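Local coordinates for xylose isomerase-like TIM barrel (PDB 2QW5), which probably acts as a sugar isomerase or epimerase and binds a zinc ion and d-xylose in its barrel-shaped domain, at residues Gln247-Pro250 against Pro251-Ala255; Val214-Ser217 against Ala218-Ile221. All coordinates share one frame; numbering follows the deposited sequence.

Both contacts are local and lie on the same side of the chain's centre, with their own centres about 9 Å apart. Interaction 2 comes first along the chain, where strand 211-216 passes into helix 217-223; interaction 1 follows, where strand 243-248 runs out into its loop. These strands are neighbours in the closed, eight-stranded parallel barrel, which places both strand ends beside one zinc ion. D216 and Q247 bind it, and zinc-bound water 1 meets H219 and R253. Direct links join them too: R253 NH2 forms a salt bridge with D216 OD2 (2.9 Å), and S217 OG probably hydrogen-bonds S249 O (2.8 Å). Two successive barrel strands and the segments that follow them thus contribute to one zinc and d-xylose site.

Interaction 1: residues Gln247-Pro250 against Pro251-Ala255; sequences QVSP and PDRGA. With ZN (zinc ion), chain D.
R253 folds back to S249, its NE donating to S249 OG at 3.1 Å with an N-H...O angle of 161°, while NH2 adds only a weak bond to the same hydroxyl. Bends at chi2 (-49°) and chi3 (-59°) bring the guanidinium round, and R253 CD passes 3.6 Å from P250 O on the way. S249 OG is gripped further by a hydrogen bond with the backbone O of E281. The zinc ion and water 1 lie in the guanidinium plane, at its edge: NH2 donates to water 1 at 3.2 Å, and that water binds the zinc ion, to which Q247 OE1 coordinates at 2.4 Å.

Packing is tightest at buried P250, whose CG lies 3.5 Å from both G254 O and A255 O. A type I turn starts there, closed by R253 N donating to P250 O at 3.0 Å. The looser flank is that of partly exposed D252, whose OD1 accepts from G254 N at 2.8 Å, forming an Asx turn.

The loop leads off strand 243-248 toward helix 263-273, with S249 and R253 against A218 of helix 217-223 and V248 against strand 278-280.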
# COMPACT_ATOMS: atom_id res chain seq x y z
N GLN A 247 -13.95 -25.80 15.13
CA GLN A 247 -12.71 -25.97 14.40
C GLN A 247 -11.50 -25.97 15.33
O GLN A 247 -11.41 -25.17 16.28
CB GLN A 247 -12.55 -24.87 13.37
CG GLN A 247 -13.56 -24.87 12.31
CD GLN A 247 -13.28 -23.78 11.32
OE1 GLN A 247 -13.00 -22.65 11.70
NE2 GLN A 247 -13.28 -24.13 10.04
N VAL A 248 -10.58 -26.92 15.10
CA VAL A 248 -9.33 -27.01 15.85
C VAL A 248 -8.25 -26.55 14.86
O VAL A 248 -8.14 -27.08 13.73
CB VAL A 248 -9.03 -28.40 16.47
CG1 VAL A 248 -10.00 -28.61 17.66
CG2 VAL A 248 -9.12 -29.52 15.43
N SER A 249 -7.49 -25.56 15.30
CA SER A 249 -6.47 -24.91 14.49
C SER A 249 -5.47 -24.27 15.42
O SER A 249 -5.89 -23.59 16.38
CB SER A 249 -7.10 -23.80 13.66
OG SER A 249 -6.20 -23.33 12.69
N PRO A 250 -4.16 -24.44 15.16
CA PRO A 250 -3.17 -23.89 16.07
C PRO A 250 -3.07 -22.36 15.89
O PRO A 250 -3.57 -21.84 14.89
CB PRO A 250 -1.89 -24.62 15.65
CG PRO A 250 -2.04 -24.81 14.23
CD PRO A 250 -3.50 -25.07 14.01
N PRO A 251 -2.47 -21.64 16.84
CA PRO A 251 -2.35 -20.16 16.68
C PRO A 251 -1.69 -19.66 15.39
O PRO A 251 -2.13 -18.66 14.83
CB PRO A 251 -1.50 -19.75 17.88
CG PRO A 251 -1.92 -20.76 18.94
CD PRO A 251 -1.96 -22.06 18.16
N ASP A 252 -0.68 -20.39 14.90
CA ASP A 252 -0.00 -20.00 13.66
C ASP A 252 -0.70 -20.53 12.40
O ASP A 252 -0.22 -20.27 11.31
CB ASP A 252 1.49 -20.37 13.70
CG ASP A 252 1.79 -21.79 13.22
OD1 ASP A 252 0.91 -22.66 13.25
OD2 ASP A 252 2.96 -22.02 12.83
N ARG A 253 -1.77 -21.29 12.57
CA ARG A 253 -2.63 -21.89 11.53
C ARG A 253 -1.94 -23.01 10.75
O ARG A 253 -2.52 -23.45 9.79
CB ARG A 253 -3.24 -20.88 10.55
CG ARG A 253 -3.69 -19.55 11.11
CD ARG A 253 -4.55 -19.58 12.32
NE ARG A 253 -5.80 -20.31 12.20
CZ ARG A 253 -6.95 -19.87 11.67
NH1 ARG A 253 -7.08 -18.68 11.05
NH2 ARG A 253 -7.99 -20.70 11.69
N GLY A 254 -0.79 -23.49 11.21
CA GLY A 254 -0.01 -24.55 10.54
C GLY A 254 -0.14 -25.92 11.21
O GLY A 254 -1.24 -26.45 11.30
N ALA A 255 0.99 -26.44 11.73
CA ALA A 255 1.06 -27.78 12.32
C ALA A 255 0.24 -27.86 13.60
O ALA A 255 0.51 -27.14 14.53
CB ALA A 255 2.48 -28.19 12.58
ZN ZN D . -11.56 -20.92 10.89
O HOH W 1 -10.39 -19.50 10.04

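Interaction 2: residues Val214-Ser217 against Ala218-Ile221; sequences VIDS and AHEI. With ZN (zinc ion), chain D.
D216 is the N-cap of helix 217-223, its carboxylate turned to the A218 and H219 amides. CG stands anti to the backbone N (chi1 172°), which lets OD1 accept from A218 N at 2.8 Å and from H219 N at 3.3 Å. Both bonds are weak: the first is short but strongly bent, with an N-H...O angle of 122°, and the second is straighter but long.

Among the backbone bonds, E220 N reaches D216 O at 3.0 Å, and I221 N reaches S217 O at 3.0 Å. These i to i+4 links begin the helix directly after the strand.

Van der Waals contact joins the D216 carboxylate to the H219 imidazole, with D216 CG 3.6 Å from H219 CD2 and the two planes 38° apart. E220 CB also packs 3.6 Å from D216 O.

The metal bond comes from the other carboxylate oxygen: D216 OD2 binds the zinc ion at 2.3 Å, so one carboxylate caps the helix with one oxygen and holds the metal with the other. H219 meets the metal indirectly, its NE2 hydrogen-bonded to zinc-bound water 1 at 3.1 Å and also to O1 of d-xylose. With an alanine at H219, that water and the sugar O1 would probably both lose this partner, and the D216 carboxylate the ring packed beside it.

Two more polar ends find partners beyond the turn, S217 OG at S249 O and E220 OE2 at W260 NE1 of the second subunit. E183, Q247 and E281 complete the protein ligands of the zinc ion, and the whole is a strand-to-helix junction carrying a zinc ligand, D216, and a d-xylose-binding residue, H219, at the C-terminal end of a barrel strand, where TIM barrels place their active sites.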
# COMPACT_ATOMS: atom_id res chain seq x y z
N VAL A 214 -19.54 -20.70 14.73
CA VAL A 214 -18.45 -21.66 14.71
C VAL A 214 -17.44 -21.07 15.70
O VAL A 214 -17.20 -19.85 15.69
CB VAL A 214 -17.80 -21.88 13.34
CG1 VAL A 214 -17.52 -20.54 12.60
CG2 VAL A 214 -16.57 -22.75 13.51
N ILE A 215 -16.90 -21.91 16.60
CA ILE A 215 -15.81 -21.54 17.48
C ILE A 215 -14.57 -22.23 16.91
O ILE A 215 -14.56 -23.45 16.82
CB ILE A 215 -16.03 -21.96 18.95
CG1 ILE A 215 -17.35 -21.39 19.51
CG2 ILE A 215 -14.82 -21.47 19.82
CD1 ILE A 215 -17.65 -21.92 20.88
N ASP A 216 -13.58 -21.43 16.53
CA ASP A 216 -12.28 -21.86 15.97
C ASP A 216 -11.26 -21.54 17.07
O ASP A 216 -11.18 -20.37 17.51
CB ASP A 216 -12.02 -21.07 14.70
CG ASP A 216 -10.61 -21.26 14.11
OD1 ASP A 216 -9.61 -21.21 14.84
OD2 ASP A 216 -10.52 -21.38 12.88
N SER A 217 -10.50 -22.55 17.50
CA SER A 217 -9.54 -22.41 18.60
C SER A 217 -8.44 -21.37 18.36
O SER A 217 -8.06 -20.67 19.30
CB SER A 217 -8.91 -23.76 18.93
OG SER A 217 -8.17 -24.29 17.81
N ALA A 218 -7.96 -21.24 17.10
CA ALA A 218 -6.94 -20.21 16.75
C ALA A 218 -7.47 -18.80 17.02
O ALA A 218 -6.78 -18.00 17.68
CB ALA A 218 -6.52 -20.32 15.29
N HIS A 219 -8.70 -18.52 16.57
CA HIS A 219 -9.34 -17.20 16.83
C HIS A 219 -9.69 -16.99 18.28
O HIS A 219 -9.54 -15.84 18.78
CB HIS A 219 -10.55 -16.94 15.93
CG HIS A 219 -10.23 -17.05 14.48
ND1 HIS A 219 -9.16 -16.41 13.90
CD2 HIS A 219 -10.86 -17.72 13.49
CE1 HIS A 219 -9.11 -16.72 12.62
NE2 HIS A 219 -10.16 -17.47 12.33
N GLU A 220 -10.10 -18.04 18.98
CA GLU A 220 -10.44 -17.93 20.43
C GLU A 220 -9.20 -17.57 21.26
O GLU A 220 -9.23 -16.65 22.08
CB GLU A 220 -11.09 -19.21 20.96
CG GLU A 220 -11.52 -19.15 22.45
CD GLU A 220 -12.45 -18.00 22.75
OE1 GLU A 220 -13.28 -17.70 21.87
OE2 GLU A 220 -12.35 -17.42 23.85
N ILE A 221 -8.09 -18.24 20.98
CA ILE A 221 -6.85 -17.99 21.69
C ILE A 221 -6.29 -16.61 21.39
O ILE A 221 -5.86 -15.92 22.32
CB ILE A 221 -5.81 -19.06 21.37
CG1 ILE A 221 -6.13 -20.40 22.03
CG2 ILE A 221 -4.40 -18.63 21.95
CD1 ILE A 221 -7.65 -20.75 22.46
ZN ZN D . -11.56 -20.92 10.89
O HOH W 1 -10.39 -19.50 10.04